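Local coordinates for protein DUF199/WhiA (Thermotoga maritima, PDB 3HYI), which is probably involved in cell division and chromosome segregation and pairs a degenerate LAGLIDADG homing endonuclease domain with a DNA-binding helix-turn-helix domain, at residues 113-118 with 145-150; 153-158 with 178-183. All coordinates share one frame; numbering follows the deposited sequence.

Both interactions lie in the LAGLIDADG-like domain and share helix 141-155. Interaction 1 joins the middle of that helix to helix 108-122 and is fully buried. Interaction 2 joins its C-terminal end and the turn beyond to helix 175-184 and is only partly buried. Their chemistry differs a little. In 113-118 with 145-150 a threonine sits among apolar groups and keeps its hydroxyl bonded to its own helix. In 153-158 with 178-183 the touching side chains are all apolar. The two contacts, about 11 Å apart between centres, adjoin each other: Leu115 CD2 lies 3.8 Å from Phe181 CE1.

Interaction 1. Residues 113-118 with 145-150; sequences SFLRGL and ALTRKS
Helix 108-122, which probably corresponds to a LAGLIDADG helix of the degenerate endonuclease domain, meets helix 141-155 where Phe114, Leu115 and Leu118 gather round Thr147. The local axes come no closer than 11.9 Å and cross at -125°. The helices are therefore bridged by side chains, and Thr147 is the one residue of 145-150 that reaches the other segment.

Thr147 OG1 faces Phe114, CG2 faces Leu115, and Leu118 CD1 touches both branches. The OG1 lies at the edge of the Phe114 ring, in the ring plane and 3.7 Å from CE2. The same OG1 is 3.9 Å from Leu118 CD1. The methyl CG2 lies 3.8 Å from Leu115 CD2, and these two side chains run past each other in opposite directions. Leu118 instead meets Thr147 tip to tip, and its CD1 also comes within 4.1 Å of CG2. The hydroxyl stands beside the backbone N of Thr147 (chi1 -62°). From there it is hydrogen-bonded to Thr143 O, one turn earlier in its own helix. This bond satisfies a polar atom placed among apolar groups.

In LAGLIDADG proteins the motif helices pack together at the domain centre. Here helix 108-122 touches helix 25-39, with Phe114 on Ser30 and Leu118 on Ala38. The side chain of Thr147, on helix 141-155, also touches Leu170 of strand 168-172.

The Phe114 ring is held from several directions. Its CG is anti to the backbone N (chi1 -178°), which extends the ring from helix 108-122 to the threonine. Leu118 CG lies 3.9 Å above one ring face, offset toward the rim. Phe105, from a loop, packs edge-to-face with the Phe114 ring and also touches Thr147.

Interaction 2. Residues 153-158 with 178-183; sequences DFFNIN and ILVFLE
Phe155 and Ile157 meet Val180 and Phe181 in a small apolar contact. It joins the last turn of helix 141-155 and the loop after it to helix 175-184. These are two helices of the degenerate LAGLIDADG domain, which pack over the sheet with strand 168-172.

Val180 CG1 touches both Phe155 and Ile157: it is 4.1 Å from Phe155 CD1 and 4.1 Å from Ile157 CD1. This is the branch anti to the backbone N of Val180 (chi1 176°). The Phe155 and Val180 side chains meet at a slant. The Ile157 and Phe181 side chains cross at about a right angle. Ile157 CD1 lies near the plane of the Phe181 ring, at its edge, and is 3.9 Å from Phe181 CB.

Further out, Phe155 touches Val108 and Val112 of helix 108-122. Ile157 and Phe181 both rest on Ile172 of strand 168-172.

Ile157 is brought in by the way helix 141-155 ends. Asn156 leaves the helix with positive phi (53°), and a backbone hydrogen bond joins Ile157 to Leu151. Just beyond, the chain is tied to helix 175-184 a second time, by a hydrogen bond from Asn158 N to Asp177 OD2.

Interaction 1. Residues 113-118 with 145-150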
ATOM      1  N   SER A 113     -11.155 -10.728  20.393  1.00 21.44           N
ATOM      2  CA  SER A 113     -12.547 -10.301  20.342  1.00 21.37           C
ATOM      3  C   SER A 113     -12.685  -8.798  20.586  1.00 21.27           C
ATOM      4  O   SER A 113     -13.482  -8.132  19.930  1.00 21.11           O
ATOM      5  CB  SER A 113     -13.373 -11.077  21.367  1.00 21.41           C
ATOM      6  OG  SER A 113     -13.430 -12.451  21.027  1.00 21.94           O
ATOM      7  N   PHE A 114     -11.904  -8.277  21.532  1.00 21.17           N
ATOM      8  CA  PHE A 114     -11.839  -6.841  21.802  1.00 21.10           C
ATOM      9  C   PHE A 114     -11.358  -6.080  20.568  1.00 21.22           C
ATOM     10  O   PHE A 114     -11.927  -5.047  20.213  1.00 21.55           O
ATOM     11  CB  PHE A 114     -10.911  -6.580  22.994  1.00 21.02           C
ATOM     12  CG  PHE A 114     -10.810  -5.131  23.399  1.00 20.73           C
ATOM     13  CD1 PHE A 114     -11.894  -4.475  23.970  1.00 20.62           C
ATOM     14  CD2 PHE A 114      -9.617  -4.436  23.242  1.00 20.30           C
ATOM     15  CE1 PHE A 114     -11.797  -3.143  24.359  1.00 20.44           C
ATOM     16  CE2 PHE A 114      -9.513  -3.107  23.630  1.00 20.47           C
ATOM     17  CZ  PHE A 114     -10.608  -2.460  24.190  1.00 20.17           C
ATOM     18  N   LEU A 115     -10.318  -6.599  19.919  1.00 21.18           N
ATOM     19  CA  LEU A 115      -9.799  -6.012  18.679  1.00 21.17           C
ATOM     20  C   LEU A 115     -10.846  -5.982  17.571  1.00 21.10           C
ATOM     21  O   LEU A 115     -10.958  -4.991  16.849  1.00 21.00           O
ATOM     22  CB  LEU A 115      -8.572  -6.783  18.174  1.00 21.18           C
ATOM     23  CG  LEU A 115      -7.222  -6.475  18.814  1.00 21.24           C
ATOM     24  CD1 LEU A 115      -6.167  -7.374  18.190  1.00 21.75           C
ATOM     25  CD2 LEU A 115      -6.849  -5.007  18.647  1.00 20.98           C
ATOM     26  N   ARG A 116     -11.593  -7.076  17.431  1.00 21.01           N
ATOM     27  CA  ARG A 116     -12.654  -7.162  16.432  1.00 21.05           C
ATOM     28  C   ARG A 116     -13.712  -6.082  16.670  1.00 20.94           C
ATOM     29  O   ARG A 116     -14.153  -5.422  15.732  1.00 20.99           O
ATOM     30  CB  ARG A 116     -13.295  -8.554  16.439  1.00 21.13           C
ATOM     31  CG  ARG A 116     -14.352  -8.750  15.360  1.00 21.61           C
ATOM     32  CD  ARG A 116     -14.633 -10.221  15.087  1.00 22.76           C
ATOM     33  NE  ARG A 116     -14.997 -10.942  16.303  1.00 24.19           N
ATOM     34  CZ  ARG A 116     -14.248 -11.848  16.931  1.00 24.66           C
ATOM     35  NH1 ARG A 116     -13.054 -12.214  16.474  1.00 25.45           N
ATOM     36  NH2 ARG A 116     -14.711 -12.404  18.041  1.00 25.08           N
ATOM     37  N   GLY A 117     -14.108  -5.904  17.929  1.00 20.77           N
ATOM     38  CA  GLY A 117     -15.044  -4.851  18.307  1.00 20.66           C
ATOM     39  C   GLY A 117     -14.511  -3.457  18.024  1.00 20.51           C
ATOM     40  O   GLY A 117     -15.224  -2.619  17.472  1.00 20.43           O
ATOM     41  N   LEU A 118     -13.258  -3.213  18.409  1.00 20.41           N
ATOM     42  CA  LEU A 118     -12.592  -1.930  18.150  1.00 20.26           C
ATOM     43  C   LEU A 118     -12.556  -1.589  16.662  1.00 20.26           C
ATOM     44  O   LEU A 118     -12.822  -0.453  16.268  1.00 20.19           O
ATOM     45  CB  LEU A 118     -11.156  -1.943  18.690  1.00 20.15           C
ATOM     46  CG  LEU A 118     -10.937  -1.769  20.195  1.00 20.11           C
ATOM     47  CD1 LEU A 118      -9.446  -1.806  20.510  1.00 19.44           C
ATOM     48  CD2 LEU A 118     -11.558  -0.467  20.700  1.00 20.27           C
ATOM     49  N   ALA A 145      -2.801   2.630  24.314  1.00 27.07           N
ATOM     50  CA  ALA A 145      -1.452   2.188  24.670  1.00 26.88           C
ATOM     51  C   ALA A 145      -1.437   0.702  25.030  1.00 26.66           C
ATOM     52  O   ALA A 145      -0.577  -0.046  24.565  1.00 26.55           O
ATOM     53  CB  ALA A 145      -0.909   3.018  25.826  1.00 26.86           C
ATOM     54  N   LEU A 146      -2.396   0.285  25.855  1.00 26.41           N
ATOM     55  CA  LEU A 146      -2.544  -1.121  26.243  1.00 26.18           C
ATOM     56  C   LEU A 146      -2.841  -2.018  25.037  1.00 25.94           C
ATOM     57  O   LEU A 146      -2.296  -3.117  24.925  1.00 25.92           O
ATOM     58  CB  LEU A 146      -3.649  -1.273  27.293  1.00 26.21           C
ATOM     59  CG  LEU A 146      -3.395  -0.562  28.624  1.00 26.17           C
ATOM     60  N   THR A 147      -3.703  -1.543  24.140  1.00 25.62           N
ATOM     61  CA  THR A 147      -4.005  -2.256  22.897  1.00 25.39           C
ATOM     62  C   THR A 147      -2.760  -2.419  22.027  1.00 25.26           C
ATOM     63  O   THR A 147      -2.523  -3.490  21.470  1.00 25.23           O
ATOM     64  CB  THR A 147      -5.098  -1.529  22.076  1.00 25.30           C
ATOM     65  OG1 THR A 147      -6.319  -1.490  22.825  1.00 25.06           O
ATOM     66  CG2 THR A 147      -5.342  -2.239  20.750  1.00 24.83           C
ATOM     67  N   ARG A 148      -1.977  -1.349  21.918  1.00 25.21           N
ATOM     68  CA  ARG A 148      -0.734  -1.361  21.144  1.00 25.24           C
ATOM     69  C   ARG A 148       0.309  -2.317  21.731  1.00 25.15           C
ATOM     70  O   ARG A 148       1.056  -2.957  20.990  1.00 25.12           O
ATOM     71  CB  ARG A 148      -0.146   0.052  21.067  1.00 25.24           C
ATOM     72  CG  ARG A 148       1.095   0.161  20.191  1.00 25.38           C
ATOM     73  N   LYS A 149       0.356  -2.404  23.059  1.00 25.06           N
ATOM     74  CA  LYS A 149       1.282  -3.306  23.745  1.00 25.06           C
ATOM     75  C   LYS A 149       0.890  -4.773  23.552  1.00 24.97           C
ATOM     76  O   LYS A 149       1.753  -5.624  23.336  1.00 24.96           O
ATOM     77  CB  LYS A 149       1.336  -2.982  25.240  1.00 25.06           C
ATOM     78  CG  LYS A 149       2.422  -3.732  25.999  1.00 25.18           C
ATOM     79  N   SER A 150      -0.409  -5.058  23.629  1.00 24.86           N
ATOM     80  CA  SER A 150      -0.914  -6.425  23.464  1.00 24.72           C
ATOM     81  C   SER A 150      -0.785  -6.912  22.020  1.00 24.78           C
ATOM     82  O   SER A 150      -0.554  -8.095  21.783  1.00 24.71           O
ATOM     83  CB  SER A 150      -2.365  -6.531  23.938  1.00 24.63           C
ATOM     84  OG  SER A 150      -2.438  -6.527  25.352  1.00 24.31           O
TER

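Interaction 2. Residues 153-158 with 178-183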
ATOM      1  N   ASP A 153       2.908  -7.976  22.062  1.00 25.78           N
ATOM      2  CA  ASP A 153       3.142  -9.161  22.893  1.00 25.95           C
ATOM      3  C   ASP A 153       2.570 -10.434  22.269  1.00 26.12           C
ATOM      4  O   ASP A 153       3.260 -11.451  22.182  1.00 26.15           O
ATOM      5  CB  ASP A 153       2.538  -8.973  24.292  1.00 25.99           C
ATOM      6  CG  ASP A 153       3.233  -7.883  25.099  1.00 26.16           C
ATOM      7  OD1 ASP A 153       2.569  -7.281  25.971  1.00 26.49           O
ATOM      8  OD2 ASP A 153       4.433  -7.623  24.868  1.00 26.08           O
ATOM      9  N   PHE A 154       1.315 -10.366  21.831  1.00 26.32           N
ATOM     10  CA  PHE A 154       0.608 -11.542  21.316  1.00 26.51           C
ATOM     11  C   PHE A 154       0.939 -11.875  19.862  1.00 26.84           C
ATOM     12  O   PHE A 154       1.119 -13.042  19.525  1.00 26.91           O
ATOM     13  CB  PHE A 154      -0.910 -11.365  21.447  1.00 26.37           C
ATOM     14  CG  PHE A 154      -1.414 -11.391  22.870  1.00 26.18           C
ATOM     15  CD1 PHE A 154      -1.123 -12.457  23.711  1.00 25.86           C
ATOM     16  CD2 PHE A 154      -2.213 -10.363  23.356  1.00 25.87           C
ATOM     17  CE1 PHE A 154      -1.598 -12.488  25.014  1.00 25.66           C
ATOM     18  CE2 PHE A 154      -2.695 -10.391  24.659  1.00 25.81           C
ATOM     19  CZ  PHE A 154      -2.385 -11.453  25.488  1.00 25.50           C
ATOM     20  N   PHE A 155       1.003 -10.858  19.007  1.00 27.32           N
ATOM     21  CA  PHE A 155       1.109 -11.071  17.559  1.00 27.65           C
ATOM     22  C   PHE A 155       2.367 -10.482  16.913  1.00 28.06           C
ATOM     23  O   PHE A 155       2.525 -10.560  15.693  1.00 28.13           O
ATOM     24  CB  PHE A 155      -0.133 -10.502  16.871  1.00 27.63           C
ATOM     25  CG  PHE A 155      -1.417 -11.145  17.317  1.00 27.75           C
ATOM     26  CD1 PHE A 155      -1.796 -12.383  16.813  1.00 27.72           C
ATOM     27  CD2 PHE A 155      -2.246 -10.518  18.240  1.00 27.70           C
ATOM     28  CE1 PHE A 155      -2.976 -12.986  17.220  1.00 27.79           C
ATOM     29  CE2 PHE A 155      -3.430 -11.117  18.655  1.00 27.66           C
ATOM     30  CZ  PHE A 155      -3.795 -12.351  18.144  1.00 27.68           C
ATOM     31  N   ASN A 156       3.258  -9.903  17.719  1.00 28.51           N
ATOM     32  CA  ASN A 156       4.449  -9.211  17.207  1.00 28.94           C
ATOM     33  C   ASN A 156       4.094  -8.148  16.157  1.00 29.23           C
ATOM     34  O   ASN A 156       4.835  -7.936  15.196  1.00 29.29           O
ATOM     35  CB  ASN A 156       5.456 -10.222  16.641  1.00 28.97           C
ATOM     36  CG  ASN A 156       6.841  -9.626  16.446  1.00 29.15           C
ATOM     37  OD1 ASN A 156       7.429  -9.072  17.375  1.00 29.61           O
ATOM     38  ND2 ASN A 156       7.371  -9.744  15.235  1.00 29.26           N
ATOM     39  N   ILE A 157       2.954  -7.488  16.353  1.00 29.58           N
ATOM     40  CA  ILE A 157       2.501  -6.433  15.451  1.00 29.82           C
ATOM     41  C   ILE A 157       2.974  -5.087  15.986  1.00 30.10           C
ATOM     42  O   ILE A 157       2.658  -4.718  17.119  1.00 30.12           O
ATOM     43  CB  ILE A 157       0.960  -6.431  15.298  1.00 29.77           C
ATOM     44  CG1 ILE A 157       0.514  -7.598  14.413  1.00 29.78           C
ATOM     45  CG2 ILE A 157       0.472  -5.122  14.683  1.00 29.91           C
ATOM     46  CD1 ILE A 157      -0.996  -7.778  14.336  1.00 29.18           C
ATOM     47  N   ASN A 158       3.747  -4.373  15.173  1.00 30.38           N
ATOM     48  CA  ASN A 158       4.188  -3.024  15.501  1.00 30.56           C
ATOM     49  C   ASN A 158       3.179  -2.017  14.973  1.00 30.82           C
ATOM     50  O   ASN A 158       2.845  -2.028  13.787  1.00 30.93           O
ATOM     51  CB  ASN A 158       5.567  -2.743  14.901  1.00 30.53           C
ATOM     52  CG  ASN A 158       6.651  -3.610  15.507  1.00 30.37           C
ATOM     53  OD1 ASN A 158       6.932  -3.526  16.704  1.00 29.86           O
ATOM     54  ND2 ASN A 158       7.265  -4.450  14.683  1.00 30.12           N
ATOM     55  N   ILE A 178      -0.784  -6.335   8.934  1.00 25.91           N
ATOM     56  CA  ILE A 178      -2.197  -6.139   8.605  1.00 25.52           C
ATOM     57  C   ILE A 178      -2.903  -7.472   8.348  1.00 25.34           C
ATOM     58  O   ILE A 178      -4.013  -7.696   8.834  1.00 25.37           O
ATOM     59  CB  ILE A 178      -2.360  -5.210   7.375  1.00 25.57           C
ATOM     60  CG1 ILE A 178      -2.074  -3.755   7.767  1.00 25.27           C
ATOM     61  CG2 ILE A 178      -3.760  -5.316   6.791  1.00 25.33           C
ATOM     62  CD1 ILE A 178      -1.965  -2.817   6.588  1.00 24.91           C
ATOM     63  N   LEU A 179      -2.256  -8.355   7.593  1.00 25.03           N
ATOM     64  CA  LEU A 179      -2.812  -9.679   7.307  1.00 24.76           C
ATOM     65  C   LEU A 179      -2.944 -10.532   8.571  1.00 24.52           C
ATOM     66  O   LEU A 179      -3.937 -11.244   8.739  1.00 24.42           O
ATOM     67  CB  LEU A 179      -1.959 -10.410   6.260  1.00 24.71           C
ATOM     68  CG  LEU A 179      -2.087  -9.863   4.835  1.00 24.66           C
ATOM     69  CD1 LEU A 179      -1.013 -10.443   3.929  1.00 23.89           C
ATOM     70  CD2 LEU A 179      -3.482 -10.145   4.278  1.00 24.45           C
ATOM     71  N   VAL A 180      -1.942 -10.458   9.447  1.00 24.21           N
ATOM     72  CA  VAL A 180      -1.977 -11.154  10.736  1.00 24.01           C
ATOM     73  C   VAL A 180      -3.150 -10.654  11.574  1.00 24.01           C
ATOM     74  O   VAL A 180      -3.897 -11.445  12.152  1.00 23.96           O
ATOM     75  CB  VAL A 180      -0.673 -10.937  11.540  1.00 23.95           C
ATOM     76  CG1 VAL A 180      -0.777 -11.588  12.911  1.00 23.84           C
ATOM     77  CG2 VAL A 180       0.530 -11.483  10.779  1.00 23.61           C
ATOM     78  N   PHE A 181      -3.289  -9.332  11.629  1.00 23.95           N
ATOM     79  CA  PHE A 181      -4.376  -8.680  12.347  1.00 23.93           C
ATOM     80  C   PHE A 181      -5.731  -9.135  11.817  1.00 23.79           C
ATOM     81  O   PHE A 181      -6.601  -9.551  12.588  1.00 23.82           O
ATOM     82  CB  PHE A 181      -4.249  -7.159  12.209  1.00 24.00           C
ATOM     83  CG  PHE A 181      -5.285  -6.388  12.974  1.00 24.15           C
ATOM     84  CD1 PHE A 181      -5.030  -5.953  14.269  1.00 24.29           C
ATOM     85  CD2 PHE A 181      -6.515  -6.088  12.397  1.00 24.19           C
ATOM     86  CE1 PHE A 181      -5.986  -5.238  14.978  1.00 24.14           C
ATOM     87  CE2 PHE A 181      -7.476  -5.374  13.101  1.00 23.80           C
ATOM     88  CZ  PHE A 181      -7.211  -4.947  14.392  1.00 23.86           C
ATOM     89  N   LEU A 182      -5.896  -9.062  10.500  1.00 23.63           N
ATOM     90  CA  LEU A 182      -7.167  -9.408   9.865  1.00 23.58           C
ATOM     91  C   LEU A 182      -7.529 -10.877  10.058  1.00 23.49           C
ATOM     92  O   LEU A 182      -8.680 -11.197  10.349  1.00 23.46           O
ATOM     93  CB  LEU A 182      -7.142  -9.060   8.372  1.00 23.52           C
ATOM     94  CG  LEU A 182      -7.137  -7.562   8.042  1.00 23.37           C
ATOM     95  CD1 LEU A 182      -6.967  -7.362   6.549  1.00 23.29           C
ATOM     96  CD2 LEU A 182      -8.405  -6.876   8.533  1.00 23.11           C
ATOM     97  N   GLU A 183      -6.549 -11.763   9.896  1.00 23.52           N
ATOM     98  CA  GLU A 183      -6.782 -13.191  10.090  1.00 23.52           C
ATOM     99  C   GLU A 183      -7.086 -13.525  11.553  1.00 23.45           C
ATOM    100  O   GLU A 183      -7.938 -14.364  11.831  1.00 23.27           O
ATOM    101  CB  GLU A 183      -5.590 -14.016   9.604  1.00 23.50           C
ATOM    102  CG  GLU A 183      -5.861 -15.517   9.644  1.00 23.81           C
ATOM    103  CD  GLU A 183      -4.868 -16.334   8.849  1.00 24.47           C
ATOM    104  OE1 GLU A 183      -3.916 -15.756   8.276  1.00 25.35           O
ATOM    105  OE2 GLU A 183      -5.038 -17.569   8.802  1.00 24.82           O
TER